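Local atomic coordinates of metal-dependent hydrolase (Lactobacillus plantarum, PDB entry 2F6K), a protein that probably catalyses the metal-dependent decarboxylation of aminocarboxymuconate semialdehyde, as a manganese-binding member of the amidohydrolase family. Residues L119-F132 with A149-L161. Numbering follows the deposited sequence.
Sequences LGVTVPTNSRGLYF and AIVALHPNEPAIL. With MN (manganese (II) ion), chain C.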
loop_
_atom_site.group_PDB
_atom_site.type_symbol
_atom_site.label_atom_id
_atom_site.label_comp_id
_atom_site.label_asym_id
_atom_site.label_seq_id
_atom_site.Cartn_x
_atom_site.Cartn_y
_atom_site.Cartn_z
ATOM N N LEU A 119 -18.855 -22.858 21.220
ATOM C CA LEU A 119 -19.428 -21.915 22.179
ATOM C C LEU A 119 -19.664 -20.587 21.483
ATOM O O LEU A 119 -20.243 -19.664 22.057
ATOM C CB LEU A 119 -18.477 -21.711 23.372
ATOM C CG LEU A 119 -18.151 -22.982 24.174
ATOM C CD1 LEU A 119 -17.142 -22.689 25.265
ATOM C CD2 LEU A 119 -19.438 -23.544 24.773
ATOM N N GLY A 120 -19.204 -20.507 20.239
ATOM C CA GLY A 120 -19.339 -19.292 19.456
ATOM C C GLY A 120 -18.296 -19.285 18.350
ATOM O O GLY A 120 -17.776 -20.332 17.987
ATOM N N VAL A 121 -17.980 -18.117 17.807
ATOM C CA VAL A 121 -16.988 -18.058 16.748
ATOM C C VAL A 121 -15.898 -17.033 17.021
ATOM O O VAL A 121 -16.063 -16.119 17.837
ATOM C CB VAL A 121 -17.630 -17.707 15.378
ATOM C CG1 VAL A 121 -18.695 -18.724 15.022
ATOM C CG2 VAL A 121 -18.212 -16.307 15.417
ATOM N N THR A 122 -14.771 -17.215 16.342
ATOM C CA THR A 122 -13.660 -16.286 16.443
ATOM C C THR A 122 -13.448 -15.791 15.023
ATOM O O THR A 122 -13.518 -16.577 14.081
ATOM C CB THR A 122 -12.363 -16.956 16.955
ATOM O OG1 THR A 122 -11.293 -16.002 16.900
ATOM C CG2 THR A 122 -11.988 -18.144 16.113
ATOM N N VAL A 123 -13.213 -14.495 14.866
ATOM C CA VAL A 123 -13.008 -13.936 13.538
ATOM C C VAL A 123 -11.822 -12.975 13.493
ATOM O O VAL A 123 -11.491 -12.309 14.485
ATOM C CB VAL A 123 -14.286 -13.199 13.039
ATOM C CG1 VAL A 123 -15.450 -14.175 12.981
ATOM C CG2 VAL A 123 -14.630 -12.020 13.965
ATOM N N PRO A 124 -11.160 -12.892 12.333
ATOM C CA PRO A 124 -10.012 -12.000 12.184
ATOM C C PRO A 124 -10.485 -10.578 11.957
ATOM O O PRO A 124 -11.478 -10.358 11.259
ATOM C CB PRO A 124 -9.308 -12.566 10.958
ATOM C CG PRO A 124 -10.458 -12.993 10.103
ATOM C CD PRO A 124 -11.376 -13.681 11.106
ATOM N N THR A 125 -9.785 -9.613 12.547
ATOM C CA THR A 125 -10.146 -8.216 12.366
ATOM C C THR A 125 -10.187 -7.977 10.869
ATOM O O THR A 125 -11.036 -7.240 10.372
ATOM C CB THR A 125 -9.115 -7.289 13.012
ATOM O OG1 THR A 125 -7.798 -7.751 12.691
ATOM C CG2 THR A 125 -9.298 -7.273 14.529
ATOM N N ASN A 126 -9.267 -8.614 10.149
ATOM C CA ASN A 126 -9.228 -8.509 8.690
ATOM C C ASN A 126 -8.580 -9.767 8.141
ATOM O O ASN A 126 -7.626 -10.292 8.725
ATOM C CB ASN A 126 -8.437 -7.279 8.232
ATOM C CG ASN A 126 -6.999 -7.607 7.865
ATOM O OD1 ASN A 126 -6.726 -8.209 6.822
ATOM N ND2 ASN A 126 -6.071 -7.217 8.725
ATOM N N SER A 127 -9.124 -10.265 7.038
ATOM C CA SER A 127 -8.589 -11.453 6.400
ATOM C C SER A 127 -8.098 -10.972 5.054
ATOM O O SER A 127 -8.898 -10.678 4.168
ATOM C CB SER A 127 -9.681 -12.509 6.231
ATOM O OG SER A 127 -9.166 -13.685 5.629
ATOM N N ARG A 128 -6.779 -10.862 4.921
ATOM C CA ARG A 128 -6.156 -10.383 3.688
ATOM C C ARG A 128 -6.840 -9.147 3.112
ATOM O O ARG A 128 -6.956 -9.018 1.895
ATOM C CB ARG A 128 -6.123 -11.478 2.606
ATOM C CG ARG A 128 -5.131 -12.614 2.870
ATOM C CD ARG A 128 -4.981 -13.512 1.638
ATOM N NE ARG A 128 -4.201 -12.883 0.572
ATOM C CZ ARG A 128 -2.869 -12.861 0.528
ATOM N NH1 ARG A 128 -2.163 -13.436 1.486
ATOM N NH2 ARG A 128 -2.240 -12.268 -0.477
ATOM N N GLY A 129 -7.306 -8.246 3.971
ATOM C CA GLY A 129 -7.928 -7.039 3.456
ATOM C C GLY A 129 -9.420 -6.876 3.670
ATOM O O GLY A 129 -9.943 -5.767 3.544
ATOM N N LEU A 130 -10.123 -7.968 3.959
ATOM C CA LEU A 130 -11.553 -7.875 4.219
ATOM C C LEU A 130 -11.704 -7.702 5.730
ATOM O O LEU A 130 -11.527 -8.652 6.493
ATOM C CB LEU A 130 -12.283 -9.140 3.753
ATOM C CG LEU A 130 -13.817 -9.019 3.701
ATOM C CD1 LEU A 130 -14.415 -10.237 3.025
ATOM C CD2 LEU A 130 -14.376 -8.869 5.103
ATOM N N TYR A 131 -12.011 -6.481 6.159
ATOM C CA TYR A 131 -12.161 -6.190 7.579
ATOM C C TYR A 131 -13.536 -6.581 8.097
ATOM O O TYR A 131 -14.547 -6.409 7.407
ATOM C CB TYR A 131 -11.894 -4.700 7.857
ATOM C CG TYR A 131 -10.421 -4.360 7.894
ATOM C CD1 TYR A 131 -9.671 -4.279 6.719
ATOM C CD2 TYR A 131 -9.747 -4.243 9.114
ATOM C CE1 TYR A 131 -8.287 -4.108 6.758
ATOM C CE2 TYR A 131 -8.362 -4.074 9.165
ATOM C CZ TYR A 131 -7.638 -4.014 7.985
ATOM O OH TYR A 131 -6.263 -3.938 8.027
ATOM N N PHE A 132 -13.576 -7.110 9.317
ATOM C CA PHE A 132 -14.847 -7.519 9.874
ATOM C C PHE A 132 -15.746 -6.296 9.913
ATOM O O PHE A 132 -15.276 -5.178 10.100
ATOM C CB PHE A 132 -14.667 -8.095 11.271
ATOM C CG PHE A 132 -15.791 -8.992 11.692
ATOM C CD1 PHE A 132 -16.044 -10.181 11.000
ATOM C CD2 PHE A 132 -16.607 -8.654 12.768
ATOM C CE1 PHE A 132 -17.098 -11.020 11.380
ATOM C CE2 PHE A 132 -17.662 -9.485 13.155
ATOM C CZ PHE A 132 -17.907 -10.670 12.460
ATOM N N ALA A 149 -25.035 -15.335 19.080
ATOM C CA ALA A 149 -23.694 -15.876 19.187
ATOM C C ALA A 149 -22.613 -14.945 19.751
ATOM O O ALA A 149 -22.675 -13.707 19.636
ATOM C CB ALA A 149 -23.261 -16.391 17.815
ATOM N N ILE A 150 -21.623 -15.570 20.375
ATOM C CA ILE A 150 -20.477 -14.857 20.902
ATOM C C ILE A 150 -19.521 -14.760 19.702
ATOM O O ILE A 150 -19.228 -15.767 19.049
ATOM C CB ILE A 150 -19.781 -15.668 22.018
ATOM C CG1 ILE A 150 -20.675 -15.726 23.262
ATOM C CG2 ILE A 150 -18.418 -15.054 22.339
ATOM C CD1 ILE A 150 -20.260 -16.776 24.257
ATOM N N VAL A 151 -19.058 -13.555 19.394
ATOM C CA VAL A 151 -18.128 -13.356 18.295
ATOM C C VAL A 151 -16.878 -12.684 18.849
ATOM O O VAL A 151 -16.914 -11.527 19.277
ATOM C CB VAL A 151 -18.744 -12.472 17.199
ATOM C CG1 VAL A 151 -17.694 -12.104 16.185
ATOM C CG2 VAL A 151 -19.886 -13.210 16.516
ATOM N N ALA A 152 -15.771 -13.419 18.861
ATOM C CA ALA A 152 -14.519 -12.875 19.377
ATOM C C ALA A 152 -13.594 -12.442 18.253
ATOM O O ALA A 152 -13.170 -13.268 17.436
ATOM C CB ALA A 152 -13.814 -13.907 20.254
ATOM N N LEU A 153 -13.294 -11.145 18.216
ATOM C CA LEU A 153 -12.393 -10.596 17.212
ATOM C C LEU A 153 -10.965 -10.925 17.612
ATOM O O LEU A 153 -10.635 -10.953 18.803
ATOM C CB LEU A 153 -12.502 -9.068 17.139
ATOM C CG LEU A 153 -13.813 -8.350 16.830
ATOM C CD1 LEU A 153 -13.522 -6.857 16.630
ATOM C CD2 LEU A 153 -14.451 -8.928 15.583
ATOM N N HIS A 154 -10.123 -11.206 16.631
ATOM C CA HIS A 154 -8.719 -11.434 16.932
ATOM C C HIS A 154 -7.920 -10.634 15.917
ATOM O O HIS A 154 -8.092 -10.773 14.701
ATOM C CB HIS A 154 -8.319 -12.909 16.890
ATOM C CG HIS A 154 -7.026 -13.178 17.592
ATOM N ND1 HIS A 154 -5.811 -12.732 17.112
ATOM C CD2 HIS A 154 -6.762 -13.775 18.780
ATOM C CE1 HIS A 154 -4.858 -13.043 17.974
ATOM N NE2 HIS A 154 -5.408 -13.676 18.995
ATOM N N PRO A 155 -7.029 -9.773 16.414
ATOM C CA PRO A 155 -6.224 -8.947 15.516
ATOM C C PRO A 155 -5.304 -9.713 14.583
ATOM O O PRO A 155 -4.757 -10.763 14.929
ATOM C CB PRO A 155 -5.457 -8.039 16.481
ATOM C CG PRO A 155 -5.224 -8.942 17.653
ATOM C CD PRO A 155 -6.569 -9.642 17.812
ATOM N N ASN A 156 -5.176 -9.172 13.378
ATOM C CA ASN A 156 -4.288 -9.702 12.361
ATOM C C ASN A 156 -3.451 -8.515 11.905
ATOM O O ASN A 156 -3.791 -7.357 12.185
ATOM C CB ASN A 156 -5.067 -10.246 11.169
ATOM C CG ASN A 156 -5.459 -11.694 11.342
ATOM O OD1 ASN A 156 -5.171 -12.527 10.482
ATOM N ND2 ASN A 156 -6.121 -12.008 12.458
ATOM N N GLU A 157 -2.356 -8.797 11.207
ATOM C CA GLU A 157 -1.505 -7.737 10.698
ATOM C C GLU A 157 -2.365 -6.874 9.788
ATOM O O GLU A 157 -3.120 -7.394 8.975
ATOM C CB GLU A 157 -0.344 -8.330 9.896
ATOM C CG GLU A 157 0.360 -7.327 8.990
ATOM C CD GLU A 157 1.608 -7.899 8.335
ATOM O OE1 GLU A 157 1.585 -9.093 7.957
ATOM O OE2 GLU A 157 2.605 -7.151 8.193
ATOM N N PRO A 158 -2.279 -5.543 9.932
ATOM C CA PRO A 158 -3.071 -4.640 9.086
ATOM C C PRO A 158 -2.817 -4.980 7.613
ATOM O O PRO A 158 -1.690 -5.324 7.241
ATOM C CB PRO A 158 -2.536 -3.265 9.468
ATOM C CG PRO A 158 -2.187 -3.446 10.918
ATOM C CD PRO A 158 -1.497 -4.787 10.927
ATOM N N ALA A 159 -3.855 -4.892 6.779
ATOM C CA ALA A 159 -3.724 -5.217 5.358
ATOM C C ALA A 159 -2.456 -4.620 4.757
ATOM O O ALA A 159 -1.694 -5.320 4.091
ATOM C CB ALA A 159 -4.953 -4.734 4.589
ATOM N N ILE A 160 -2.231 -3.329 4.992
ATOM C CA ILE A 160 -1.043 -2.656 4.486
ATOM C C ILE A 160 -0.627 -1.530 5.431
ATOM O O ILE A 160 -1.468 -0.913 6.094
ATOM C CB ILE A 160 -1.279 -2.048 3.090
ATOM C CG1 ILE A 160 -2.328 -0.945 3.190
ATOM C CG2 ILE A 160 -1.733 -3.123 2.112
ATOM C CD1 ILE A 160 -2.503 -0.165 1.914
ATOM N N LEU A 161 0.677 -1.265 5.477
ATOM C CA LEU A 161 1.239 -0.223 6.337
ATOM C C LEU A 161 2.420 0.463 5.661
ATOM O O LEU A 161 2.980 -0.058 4.699
ATOM C CB LEU A 161 1.732 -0.837 7.651
ATOM C CG LEU A 161 0.708 -1.429 8.611
ATOM C CD1 LEU A 161 1.420 -2.098 9.772
ATOM C CD2 LEU A 161 -0.208 -0.321 9.103
HETATM MN MN MN C . -4.245 -13.995 20.714
HETATM O O HOH W 1 -3.959 -9.393 6.376
HETATM O O HOH W 2 -3.240 -12.168 20.728
HETATM O O HOH W 3 -2.476 -14.773 19.458
#
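The carbonyl oxygen of H154 is gripped by two N-H groups that reach it from opposite faces of its plane: T125 N across the contact, at 3.0 Å, and the side-chain amide ND2 of N156, at 3.2 Å. This double hold comes at the end of a parallel ladder in which strands 120-124 and 150-154 run 27° apart. Within the ladder V123 N gives to A152 O, and V123 O accepts a hydrogen bond from H154 N at 2.8 Å. Beyond the strands, side chains take over from the backbone. T125 OG1 accepts from N156 N while also bonding D179. The amide of N126 works at both ends: ND2 donates to E157 O at 3.0 Å, lying above that carbonyl's plane, and to D179, whereas OD1 accepts from G129 N in an Asx motif. N126 CB also sits over the centre of the Y131 ring, whose OH receives an almost straight bond from A159 N (2.9 Å, 171°) and is held by D179 as well. A leucine in place of N126 would probably leave E157 O and D179 without this donor and G129 N without its acceptor. On the V121, V123 and V151 face of the sheet, L153 CD2 packs 3.5 Å from V123 CG2, and this same V123 methyl covers the centre of the F132 ring. With its CG anti to the backbone N (chi1 -158°), F132 turns that ring back over the strands. H154 points to the other face; its ND1 donates to P155 O, leaving NE2 to bind manganese at 2.1 Å beside H7, H9 and D266. Metal ligands at the C-terminal ends of parallel strands are the hallmark of the amidohydrolase TIM barrel.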